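Local coordinates for protein aromatic amino acid exporter YddG (Starkeya novella, PDB 5I20) that exports a broad range of amino acids, including threonine, methionine, lysine and glutamate, across the cell inner membrane, at residues F33-T36 against A37-T41; Y78-F81 against Y82-L86; S164-S167 against V168-R172; W204-G207 against S208-L211; R234-V237 against R238-G241. One frame throughout, in Å; residues are numbered along the deposited sequence.

All five contacts are local ones, each joining neighbouring turns of a helix or the loop that leads into one, and they form two touching groups. Contact 1 touches contact 2, centres 14 Å apart, through Phe33, Thr36 and Phe40, and it also touches contact 4, centres 13 Å apart, through Leu34 and Leu38. Contacts 3 and 5 form the second group, on the cytoplasmic side, with centres 11 Å apart. Contacts 2 and 3 approach to about 6 Å between nearest atoms without touching; contacts 4 and 5, centres 36 Å apart, are the most widely separated pair. A monoolein chain lies against contact 2, consistent with residues that border the large central substrate cavity.

Contact 1 of 5, residues F33-T36 against A37-T41; sequences FLLT and ALTFT
On the transmembrane helix 32-53, Leu35 and Thr39 are one turn apart and joined twice: the carbonyl O of Leu35 accepts both from N of Thr39 and, at 2.5 Å, from its OG1. The hydroxyl reaches back because it stands between the backbone N and the carbonyl carbon of its own residue (chi1 48°), which leaves CG2 of Thr39 anti to the carbonyl carbon, 4.4 Å from CD1 of Leu35. Thr41 repeats the device one turn on from Ala37, its OG1 meeting O of Ala37 at 2.7 Å, nearly along the C=O axis. Such back-bonding is a common way for threonines to satisfy their hydroxyls in membrane helices, and Thr36 follows suit with O of Pro32 as its acceptor. Its methyl CG2 is thereby turned along the helix to rest 3.5 Å from CD1 of Phe40, the two side chains lying side by side. O of Thr36 takes the amide of Phe40 at 2.8 Å and also sits at the edge of the phenyl ring, in its plane. The rings of His79 and Phe225 also meet it. Leu34 and Leu38 touch one turn apart, CG of Leu34 4.3 Å from CD1 of Leu38, and both touch Trp204.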
# COMPACT_ATOMS: atom_id res chain seq x y z
N PHE A 33 4.08 -12.14 -10.15
CA PHE A 33 4.87 -11.28 -11.03
C PHE A 33 4.18 -11.00 -12.36
O PHE A 33 4.21 -9.87 -12.86
CB PHE A 33 6.25 -11.89 -11.28
CG PHE A 33 7.26 -11.55 -10.23
CD1 PHE A 33 7.66 -10.23 -10.04
CD2 PHE A 33 7.82 -12.53 -9.44
CE1 PHE A 33 8.59 -9.90 -9.08
CE2 PHE A 33 8.76 -12.21 -8.47
CZ PHE A 33 9.14 -10.89 -8.29
N LEU A 34 3.56 -12.02 -12.93
CA LEU A 34 2.78 -11.85 -14.15
C LEU A 34 1.59 -10.94 -13.89
O LEU A 34 1.26 -10.08 -14.71
CB LEU A 34 2.30 -13.19 -14.70
CG LEU A 34 1.53 -13.11 -16.02
CD1 LEU A 34 2.44 -12.58 -17.13
CD2 LEU A 34 0.95 -14.46 -16.39
N LEU A 35 0.96 -11.12 -12.73
CA LEU A 35 -0.20 -10.32 -12.35
C LEU A 35 0.22 -8.87 -12.15
O LEU A 35 -0.53 -7.94 -12.45
CB LEU A 35 -0.84 -10.88 -11.08
CG LEU A 35 -2.19 -10.29 -10.65
CD1 LEU A 35 -3.26 -10.57 -11.70
CD2 LEU A 35 -2.62 -10.84 -9.30
N THR A 36 1.43 -8.68 -11.63
CA THR A 36 2.00 -7.35 -11.44
C THR A 36 2.28 -6.69 -12.79
O THR A 36 1.93 -5.53 -13.01
CB THR A 36 3.29 -7.42 -10.61
OG1 THR A 36 2.99 -7.95 -9.31
CG2 THR A 36 3.91 -6.04 -10.45
N ALA A 37 2.91 -7.45 -13.68
CA ALA A 37 3.22 -6.97 -15.03
C ALA A 37 1.97 -6.52 -15.78
O ALA A 37 1.98 -5.49 -16.46
CB ALA A 37 3.95 -8.05 -15.82
N LEU A 38 0.90 -7.29 -15.66
CA LEU A 38 -0.35 -6.97 -16.34
C LEU A 38 -1.04 -5.76 -15.71
O LEU A 38 -1.48 -4.85 -16.41
CB LEU A 38 -1.29 -8.18 -16.34
CG LEU A 38 -0.85 -9.41 -17.13
CD1 LEU A 38 -1.81 -10.57 -16.90
CD2 LEU A 38 -0.75 -9.10 -18.62
N THR A 39 -1.12 -5.75 -14.38
CA THR A 39 -1.86 -4.69 -13.69
C THR A 39 -1.12 -3.35 -13.69
O THR A 39 -1.75 -2.29 -13.71
CB THR A 39 -2.18 -5.09 -12.24
OG1 THR A 39 -0.99 -5.59 -11.60
CG2 THR A 39 -3.25 -6.16 -12.21
N PHE A 40 0.21 -3.38 -13.69
CA PHE A 40 0.98 -2.14 -13.67
C PHE A 40 1.13 -1.54 -15.07
O PHE A 40 1.33 -0.34 -15.21
CB PHE A 40 2.36 -2.37 -13.05
CG PHE A 40 2.38 -2.15 -11.56
CD1 PHE A 40 1.99 -3.16 -10.69
CD2 PHE A 40 2.76 -0.93 -11.03
CE1 PHE A 40 2.00 -2.95 -9.33
CE2 PHE A 40 2.78 -0.72 -9.67
CZ PHE A 40 2.39 -1.74 -8.82
N THR A 41 1.02 -2.38 -16.09
CA THR A 41 0.94 -1.87 -17.46
C THR A 41 -0.37 -1.11 -17.61
O THR A 41 -0.39 -0.00 -18.16
CB THR A 41 1.02 -3.00 -18.50
OG1 THR A 41 2.30 -3.64 -18.42
CG2 THR A 41 0.84 -2.45 -19.91

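Contact 2 of 5, residues Y78-F81 against Y82-L86; sequences YHFF and YFSAL. With OLC ((2R)-2,3-dihydroxypropyl (9Z)-octadec-9-enoate), chain G.
Tyr82, Phe81 and His79, with Phe83 close behind, bury the most surface on this part of the transmembrane helix 65-88. His79 and Phe83 lie side by side, pointing the same way, with CD2 of His79 3.4 Å from CZ of Phe83. The ring planes stand at 72°, the phenyl carbon meeting the rim of the imidazole near its plane. Phe83 has CG anti to the carbonyl carbon (chi1 -65°), which lays one face over O of His79, while the same oxygen accepts from N of Phe83. With an alanine here, the imidazole would probably lose the support along its CD2 edge and Phe33 its edge-to-face partner, although ND1 of His79 would still be tied to O of Leu75. Phe81 packs its CB against N of Tyr82, and its O takes N of Ala85 at 2.9 Å. The Tyr82 ring is sandwiched: C15 of the monoolein chain lies over one face, 3.6 Å from CZ of Tyr82, and CD1 of Leu86 over the opposite one. C8 of the lipid lies 3.1 Å from OH of Tyr78, and C4 lies 3.3 Å from NE2 of His79. One residue on from His79, O of Phe80 is gripped by N and OG of Ser84 from opposite faces of its plane. The lipid thus meets the face of Tyr82 and the polar ends of Tyr78 and His79, a mixed lining that may suit a cavity of broad specificity.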
# COMPACT_ATOMS: atom_id res chain seq x y z
N TYR A 78 9.49 -3.16 -3.15
CA TYR A 78 8.63 -3.69 -2.11
C TYR A 78 7.76 -4.83 -2.64
O TYR A 78 7.36 -5.71 -1.89
CB TYR A 78 7.76 -2.57 -1.50
CG TYR A 78 6.46 -2.29 -2.21
CD1 TYR A 78 6.41 -1.41 -3.28
CD2 TYR A 78 5.28 -2.90 -1.80
CE1 TYR A 78 5.22 -1.14 -3.93
CE2 TYR A 78 4.09 -2.65 -2.45
CZ TYR A 78 4.06 -1.77 -3.51
OH TYR A 78 2.88 -1.51 -4.15
N HIS A 79 7.50 -4.81 -3.95
CA HIS A 79 6.80 -5.91 -4.61
C HIS A 79 7.60 -7.21 -4.60
O HIS A 79 7.08 -8.27 -4.27
CB HIS A 79 6.46 -5.53 -6.06
CG HIS A 79 5.07 -5.03 -6.25
ND1 HIS A 79 4.74 -3.70 -6.15
CD2 HIS A 79 3.92 -5.69 -6.53
CE1 HIS A 79 3.44 -3.55 -6.36
NE2 HIS A 79 2.92 -4.74 -6.60
N PHE A 80 8.87 -7.11 -4.98
CA PHE A 80 9.75 -8.27 -5.08
C PHE A 80 9.96 -8.95 -3.73
O PHE A 80 9.95 -10.18 -3.64
CB PHE A 80 11.11 -7.86 -5.66
CG PHE A 80 12.12 -8.97 -5.71
CD1 PHE A 80 12.12 -9.87 -6.77
CD2 PHE A 80 13.07 -9.11 -4.72
CE1 PHE A 80 13.05 -10.89 -6.82
CE2 PHE A 80 14.01 -10.13 -4.77
CZ PHE A 80 14.00 -11.02 -5.82
N PHE A 81 10.14 -8.15 -2.69
CA PHE A 81 10.42 -8.69 -1.36
C PHE A 81 9.16 -9.24 -0.69
O PHE A 81 9.23 -10.16 0.12
CB PHE A 81 11.07 -7.63 -0.47
CG PHE A 81 12.55 -7.47 -0.72
CD1 PHE A 81 13.46 -8.35 -0.16
CD2 PHE A 81 13.02 -6.44 -1.52
CE1 PHE A 81 14.81 -8.20 -0.39
CE2 PHE A 81 14.37 -6.30 -1.76
CZ PHE A 81 15.27 -7.17 -1.19
N TYR A 82 8.01 -8.68 -1.04
CA TYR A 82 6.76 -9.18 -0.48
C TYR A 82 6.38 -10.51 -1.13
O TYR A 82 5.86 -11.40 -0.46
CB TYR A 82 5.64 -8.16 -0.66
CG TYR A 82 4.38 -8.56 0.08
CD1 TYR A 82 4.39 -8.69 1.47
CD2 TYR A 82 3.20 -8.81 -0.60
CE1 TYR A 82 3.25 -9.06 2.15
CE2 TYR A 82 2.05 -9.18 0.08
CZ TYR A 82 2.09 -9.30 1.46
OH TYR A 82 0.95 -9.67 2.14
N PHE A 83 6.66 -10.65 -2.42
CA PHE A 83 6.43 -11.91 -3.12
C PHE A 83 7.36 -12.99 -2.58
O PHE A 83 6.98 -14.16 -2.48
CB PHE A 83 6.62 -11.74 -4.63
CG PHE A 83 5.63 -10.82 -5.27
CD1 PHE A 83 4.41 -10.55 -4.66
CD2 PHE A 83 5.91 -10.22 -6.49
CE1 PHE A 83 3.50 -9.69 -5.24
CE2 PHE A 83 4.99 -9.36 -7.08
CZ PHE A 83 3.79 -9.10 -6.45
N SER A 84 8.58 -12.58 -2.23
CA SER A 84 9.54 -13.48 -1.61
C SER A 84 9.08 -13.90 -0.22
O SER A 84 9.27 -15.04 0.19
CB SER A 84 10.92 -12.82 -1.53
OG SER A 84 11.41 -12.50 -2.82
N ALA A 85 8.46 -12.97 0.50
CA ALA A 85 7.95 -13.26 1.84
C ALA A 85 6.83 -14.30 1.78
O ALA A 85 6.74 -15.17 2.65
CB ALA A 85 7.45 -11.98 2.49
N LEU A 86 5.99 -14.21 0.76
CA LEU A 86 4.89 -15.16 0.55
C LEU A 86 5.42 -16.54 0.20
O LEU A 86 4.76 -17.56 0.44
CB LEU A 86 3.95 -14.66 -0.55
CG LEU A 86 2.72 -13.83 -0.15
CD1 LEU A 86 2.90 -13.16 1.20
CD2 LEU A 86 2.41 -12.80 -1.22
C10 OLC G . 0.84 -0.67 0.14
C9 OLC G . 0.05 -0.36 -1.09
C11 OLC G . 1.98 -1.62 0.04
C8 OLC G . 0.39 -1.01 -2.38
C16 OLC G . 0.23 -5.83 2.23
C12 OLC G . 2.16 -2.33 1.34
C7 OLC G . -0.56 -2.13 -2.66
C15 OLC G . 1.55 -5.73 1.54
C13 OLC G . 2.78 -3.66 1.09
C6 OLC G . -0.24 -2.74 -3.98
C14 OLC G . 2.36 -4.62 2.15
C5 OLC G . 0.07 -4.19 -3.80
C4 OLC G . -0.01 -4.89 -5.12
C3 OLC G . 0.10 -6.37 -4.91
C2 OLC G . -0.18 -7.08 -6.19

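Contact 3 of 5, residues S164-S167 against V168-R172; sequences SVYS and VASRR
Tyr166 and Ser170 meet through a hydroxyl that bonds to the carbonyl and lies over the ring of the same residue: OG of Ser170 is 2.6 Å from O of Tyr166 and stands over the centre of the tyrosine ring, 4.1 Å above its plane. Tyr166 has CG anti to its own N (chi1 168°), beside its carbonyl carbon, which puts the ring on the side where OG bonds. O of Tyr166 is doubly satisfied, since NE2 of His70 also donates to it. Before this turn the helix is regular, with N of Val168 on O of Ser164 at 3.0 Å and N of Ala169 on O of Val165 at 2.7 Å. N of Ser170 donates to O of Ser167, a longer bond of 3.3 Å whose donor lies far above the carbonyl plane. OG of Ser164 lies in bonding reach of two carbonyls, O of Ala160 and O of Trp101, which must share its single proton; OG of Ser167 bonds to O of Trp163 and NE1 of Trp228. Arg171 sends NE to O of Met232. This cytoplasmic end of helix 150-169 is packed against three others: helix 65-88 at Tyr166, helix 101-108 at Ser164 and Val168, and helix 224-234 at Ser167 and Ser170.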
# COMPACT_ATOMS: atom_id res chain seq x y z
N SER A 164 7.77 2.24 2.87
CA SER A 164 7.74 3.37 3.79
C SER A 164 8.72 4.46 3.39
O SER A 164 8.41 5.65 3.48
CB SER A 164 8.05 2.92 5.22
OG SER A 164 7.06 2.05 5.71
N VAL A 165 9.91 4.06 2.97
CA VAL A 165 10.92 5.03 2.56
C VAL A 165 10.49 5.67 1.24
O VAL A 165 10.55 6.88 1.10
CB VAL A 165 12.31 4.39 2.44
CG1 VAL A 165 13.27 5.32 1.70
CG2 VAL A 165 12.85 4.06 3.82
N TYR A 166 10.03 4.85 0.30
CA TYR A 166 9.49 5.35 -0.95
C TYR A 166 8.41 6.41 -0.73
O TYR A 166 8.40 7.45 -1.39
CB TYR A 166 8.91 4.21 -1.79
CG TYR A 166 8.08 4.70 -2.96
CD1 TYR A 166 8.68 5.15 -4.12
CD2 TYR A 166 6.69 4.72 -2.88
CE1 TYR A 166 7.92 5.61 -5.19
CE2 TYR A 166 5.93 5.17 -3.94
CZ TYR A 166 6.55 5.62 -5.09
OH TYR A 166 5.79 6.07 -6.14
N SER A 167 7.50 6.14 0.20
CA SER A 167 6.39 7.04 0.49
C SER A 167 6.87 8.36 1.10
O SER A 167 6.51 9.44 0.63
CB SER A 167 5.39 6.38 1.43
OG SER A 167 4.83 5.22 0.85
N VAL A 168 7.67 8.26 2.15
CA VAL A 168 8.18 9.45 2.83
C VAL A 168 9.12 10.24 1.94
O VAL A 168 9.07 11.47 1.91
CB VAL A 168 8.90 9.06 4.15
CG1 VAL A 168 9.60 10.26 4.76
CG2 VAL A 168 7.90 8.46 5.13
N ALA A 169 9.98 9.54 1.19
CA ALA A 169 10.94 10.21 0.32
C ALA A 169 10.28 10.85 -0.90
O ALA A 169 10.91 11.64 -1.61
CB ALA A 169 12.02 9.23 -0.13
N SER A 170 9.02 10.51 -1.14
CA SER A 170 8.28 11.11 -2.24
C SER A 170 8.11 12.62 -2.05
O SER A 170 8.05 13.36 -3.03
CB SER A 170 6.91 10.44 -2.41
OG SER A 170 7.05 9.10 -2.83
N ARG A 171 8.05 13.06 -0.80
CA ARG A 171 7.92 14.49 -0.53
C ARG A 171 9.17 15.25 -0.97
O ARG A 171 9.09 16.41 -1.36
CB ARG A 171 7.64 14.75 0.96
CG ARG A 171 7.58 16.23 1.30
CD ARG A 171 6.68 16.50 2.50
NE ARG A 171 5.29 16.21 2.19
CZ ARG A 171 4.27 17.00 2.55
NH1 ARG A 171 4.50 18.12 3.22
NH2 ARG A 171 3.03 16.65 2.23
N ARG A 172 10.32 14.58 -0.93
CA ARG A 172 11.57 15.17 -1.39
C ARG A 172 11.50 15.48 -2.89
O ARG A 172 12.07 16.46 -3.36
CB ARG A 172 12.75 14.24 -1.07
CG ARG A 172 14.05 14.59 -1.78
CD ARG A 172 15.22 13.83 -1.17
NE ARG A 172 16.07 14.70 -0.36
CZ ARG A 172 17.09 14.28 0.37
NH1 ARG A 172 17.41 12.99 0.41
NH2 ARG A 172 17.81 15.15 1.08

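Contact 4 of 5, residues W204-G207 against S208-L211; sequences WPVG and SEWL
Val206 to Glu209 form a type II' beta turn in which Gly207 takes a positive phi (61°), a backbone shape where a beta carbon would fall 2.6 Å from N of Ser208. The turn is closed by N of Glu209 on O of Val206 at 3.1 Å. Glu209 returns the grip with its side chain: OE1 accepts from N of Val206, also at 3.1 Å and almost straight, though the donor stands above the carboxylate plane. With CG anti to the carbonyl carbon (chi1 -67°) and the chain extended beyond it, the Glu209 side chain points the same way as that of Val206 and brings OE1 to its N, with OE1 also 3.6 Å from CG2 of that valine. On another side of the turn Pro205 sits on Trp210 in a CH-pi contact, CB 3.6 Å from the centroid of the five-membered ring and only 9° off its normal. CZ2 of Trp210 in turn approaches the edge of the Trp204 indole, 4.2 Å from CE3. Leu38 of the helix 32-53 touches Trp204, Pro205 and Trp210 alike. The type II' turn leads the periplasmic loop into transmembrane helix 209-221, and the two tryptophans are consistent with the known preference of that residue for the membrane interface.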
# COMPACT_ATOMS: atom_id res chain seq x y z
N TRP A 204 -1.82 -17.91 -17.25
CA TRP A 204 -2.44 -16.65 -17.64
C TRP A 204 -3.89 -16.58 -17.18
O TRP A 204 -4.53 -17.61 -16.97
CB TRP A 204 -2.34 -16.48 -19.16
CG TRP A 204 -0.99 -16.04 -19.62
CD1 TRP A 204 0.14 -16.81 -19.72
CD2 TRP A 204 -0.61 -14.72 -20.04
NE1 TRP A 204 1.19 -16.06 -20.18
CE2 TRP A 204 0.76 -14.77 -20.39
CE3 TRP A 204 -1.29 -13.51 -20.17
CZ2 TRP A 204 1.45 -13.65 -20.84
CZ3 TRP A 204 -0.60 -12.40 -20.63
CH2 TRP A 204 0.76 -12.48 -20.96
N PRO A 205 -4.41 -15.35 -17.01
CA PRO A 205 -5.82 -15.16 -16.65
C PRO A 205 -6.77 -15.75 -17.69
O PRO A 205 -6.55 -15.57 -18.88
CB PRO A 205 -5.97 -13.64 -16.58
CG PRO A 205 -4.60 -13.14 -16.31
CD PRO A 205 -3.68 -14.07 -17.03
N VAL A 206 -7.81 -16.45 -17.23
CA VAL A 206 -8.78 -17.03 -18.15
C VAL A 206 -10.21 -16.63 -17.76
O VAL A 206 -10.53 -16.51 -16.57
CB VAL A 206 -8.67 -18.57 -18.19
CG1 VAL A 206 -7.34 -18.99 -18.79
CG2 VAL A 206 -8.85 -19.16 -16.80
N GLY A 207 -11.05 -16.43 -18.76
CA GLY A 207 -12.45 -16.10 -18.54
C GLY A 207 -12.68 -14.81 -17.77
O GLY A 207 -12.16 -13.75 -18.13
N SER A 208 -13.46 -14.91 -16.70
CA SER A 208 -13.82 -13.75 -15.89
C SER A 208 -12.68 -13.27 -14.99
O SER A 208 -12.79 -12.23 -14.35
CB SER A 208 -15.04 -14.06 -15.03
OG SER A 208 -16.23 -13.78 -15.74
N GLU A 209 -11.59 -14.04 -14.93
CA GLU A 209 -10.43 -13.63 -14.16
C GLU A 209 -9.83 -12.35 -14.73
O GLU A 209 -9.20 -11.58 -14.01
CB GLU A 209 -9.37 -14.74 -14.14
CG GLU A 209 -9.79 -15.99 -13.38
CD GLU A 209 -8.73 -17.07 -13.40
OE1 GLU A 209 -7.77 -16.94 -14.19
OE2 GLU A 209 -8.85 -18.04 -12.63
N TRP A 210 -10.04 -12.12 -16.02
CA TRP A 210 -9.51 -10.94 -16.68
C TRP A 210 -10.14 -9.65 -16.17
O TRP A 210 -9.49 -8.61 -16.12
CB TRP A 210 -9.71 -11.04 -18.20
CG TRP A 210 -8.56 -11.66 -18.91
CD1 TRP A 210 -8.52 -12.89 -19.49
CD2 TRP A 210 -7.26 -11.08 -19.11
NE1 TRP A 210 -7.28 -13.12 -20.05
CE2 TRP A 210 -6.49 -12.02 -19.82
CE3 TRP A 210 -6.68 -9.86 -18.75
CZ2 TRP A 210 -5.17 -11.78 -20.19
CZ3 TRP A 210 -5.37 -9.62 -19.12
CH2 TRP A 210 -4.63 -10.57 -19.83
N LEU A 211 -11.41 -9.72 -15.77
CA LEU A 211 -12.13 -8.53 -15.31
C LEU A 211 -11.57 -8.04 -13.98
O LEU A 211 -11.56 -6.83 -13.71
CB LEU A 211 -13.62 -8.83 -15.19
CG LEU A 211 -14.55 -7.62 -15.06
CD1 LEU A 211 -14.12 -6.51 -16.01
CD2 LEU A 211 -15.99 -8.03 -15.35

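Contact 5 of 5, residues R234-V237 against R238-G241; sequences RGDV and RLLG. With SO4 (sulfate ion), chain K.
NH1 of Arg238 is held by both carboxylate oxygens of Asp236, 2.8 Å from OD2 and 2.9 Å from OD1, in a salt bridge made through a single nitrogen. OD1 is met on its syn side, and the carboxylate and guanidinium planes differ by just 21°. The arginine doubles back to get there: CG lies between the backbone N and the carbonyl carbon (chi1 60°) and the chain bends again further out. OD1 also accepts a weak, 3.4 Å bond from N of Leu239. That bond makes Asp236 the N-cap of helix 237-243, which opens at the cytoplasmic face; the first full turn then follows with N of Leu240 on O of Asp236 at 2.9 Å. CB of Leu239 packs 3.6 Å from CG of Asp236, the two side chains at about a right angle. Were a leucine in place of Arg238, the Asp236 carboxylate would probably lose its close ionic mate and be left to turn on the weak capping bond and a long, weak pairing with Arg3. The other terminal nitrogen, NH2, bonds to O of Arg116 and gives a weak, bent bond to O2 of a sulfate at 2.8 Å. That ion, probably from the crystallisation liquor, is also held by Arg118.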
# COMPACT_ATOMS: atom_id res chain seq x y z
N ARG A 234 1.99 16.66 -1.01
CA ARG A 234 1.26 17.88 -0.69
C ARG A 234 0.35 17.73 0.52
O ARG A 234 -0.15 18.72 1.05
CB ARG A 234 0.42 18.32 -1.89
CG ARG A 234 1.22 18.93 -3.03
CD ARG A 234 0.61 18.51 -4.36
NE ARG A 234 0.66 19.57 -5.36
CZ ARG A 234 0.23 19.44 -6.61
NH1 ARG A 234 -0.28 18.28 -7.01
NH2 ARG A 234 0.31 20.46 -7.45
N GLY A 235 0.13 16.49 0.95
CA GLY A 235 -0.77 16.24 2.06
C GLY A 235 -0.05 16.05 3.38
O GLY A 235 1.13 16.37 3.51
N ASP A 236 -0.77 15.53 4.36
CA ASP A 236 -0.22 15.28 5.69
C ASP A 236 0.29 13.85 5.78
O ASP A 236 -0.48 12.91 6.00
CB ASP A 236 -1.28 15.56 6.76
CG ASP A 236 -0.68 15.70 8.14
OD1 ASP A 236 0.37 15.09 8.41
OD2 ASP A 236 -1.27 16.43 8.97
N VAL A 237 1.61 13.69 5.64
CA VAL A 237 2.25 12.38 5.63
C VAL A 237 2.06 11.59 6.93
O VAL A 237 1.79 10.39 6.90
CB VAL A 237 3.76 12.50 5.35
CG1 VAL A 237 4.44 11.14 5.42
CG2 VAL A 237 4.00 13.15 4.00
N ARG A 238 2.20 12.25 8.07
CA ARG A 238 2.11 11.53 9.34
C ARG A 238 0.67 11.09 9.59
O ARG A 238 0.43 10.06 10.22
CB ARG A 238 2.65 12.37 10.51
CG ARG A 238 1.95 13.69 10.77
CD ARG A 238 2.84 14.86 10.40
NE ARG A 238 2.81 15.92 11.40
CZ ARG A 238 1.95 16.93 11.40
NH1 ARG A 238 1.04 17.03 10.44
NH2 ARG A 238 2.00 17.85 12.35
N LEU A 239 -0.28 11.86 9.07
CA LEU A 239 -1.69 11.51 9.21
C LEU A 239 -2.07 10.37 8.26
O LEU A 239 -2.81 9.46 8.65
CB LEU A 239 -2.57 12.73 8.95
CG LEU A 239 -4.06 12.54 9.22
CD1 LEU A 239 -4.28 11.96 10.61
CD2 LEU A 239 -4.80 13.87 9.08
N LEU A 240 -1.58 10.43 7.03
CA LEU A 240 -1.86 9.37 6.05
C LEU A 240 -1.23 8.05 6.49
O LEU A 240 -1.73 6.98 6.16
CB LEU A 240 -1.36 9.78 4.66
CG LEU A 240 -2.20 10.83 3.94
CD1 LEU A 240 -1.47 11.38 2.72
CD2 LEU A 240 -3.55 10.26 3.53
N GLY A 241 -0.13 8.14 7.24
CA GLY A 241 0.45 6.97 7.87
C GLY A 241 -0.52 6.35 8.86
O GLY A 241 -0.77 5.15 8.84
S SO4 K . 0.44 20.91 12.59
O1 SO4 K . 0.18 22.29 12.97
O2 SO4 K . 1.76 20.51 13.08
O3 SO4 K . -0.58 20.05 13.18
O4 SO4 K . 0.40 20.79 11.14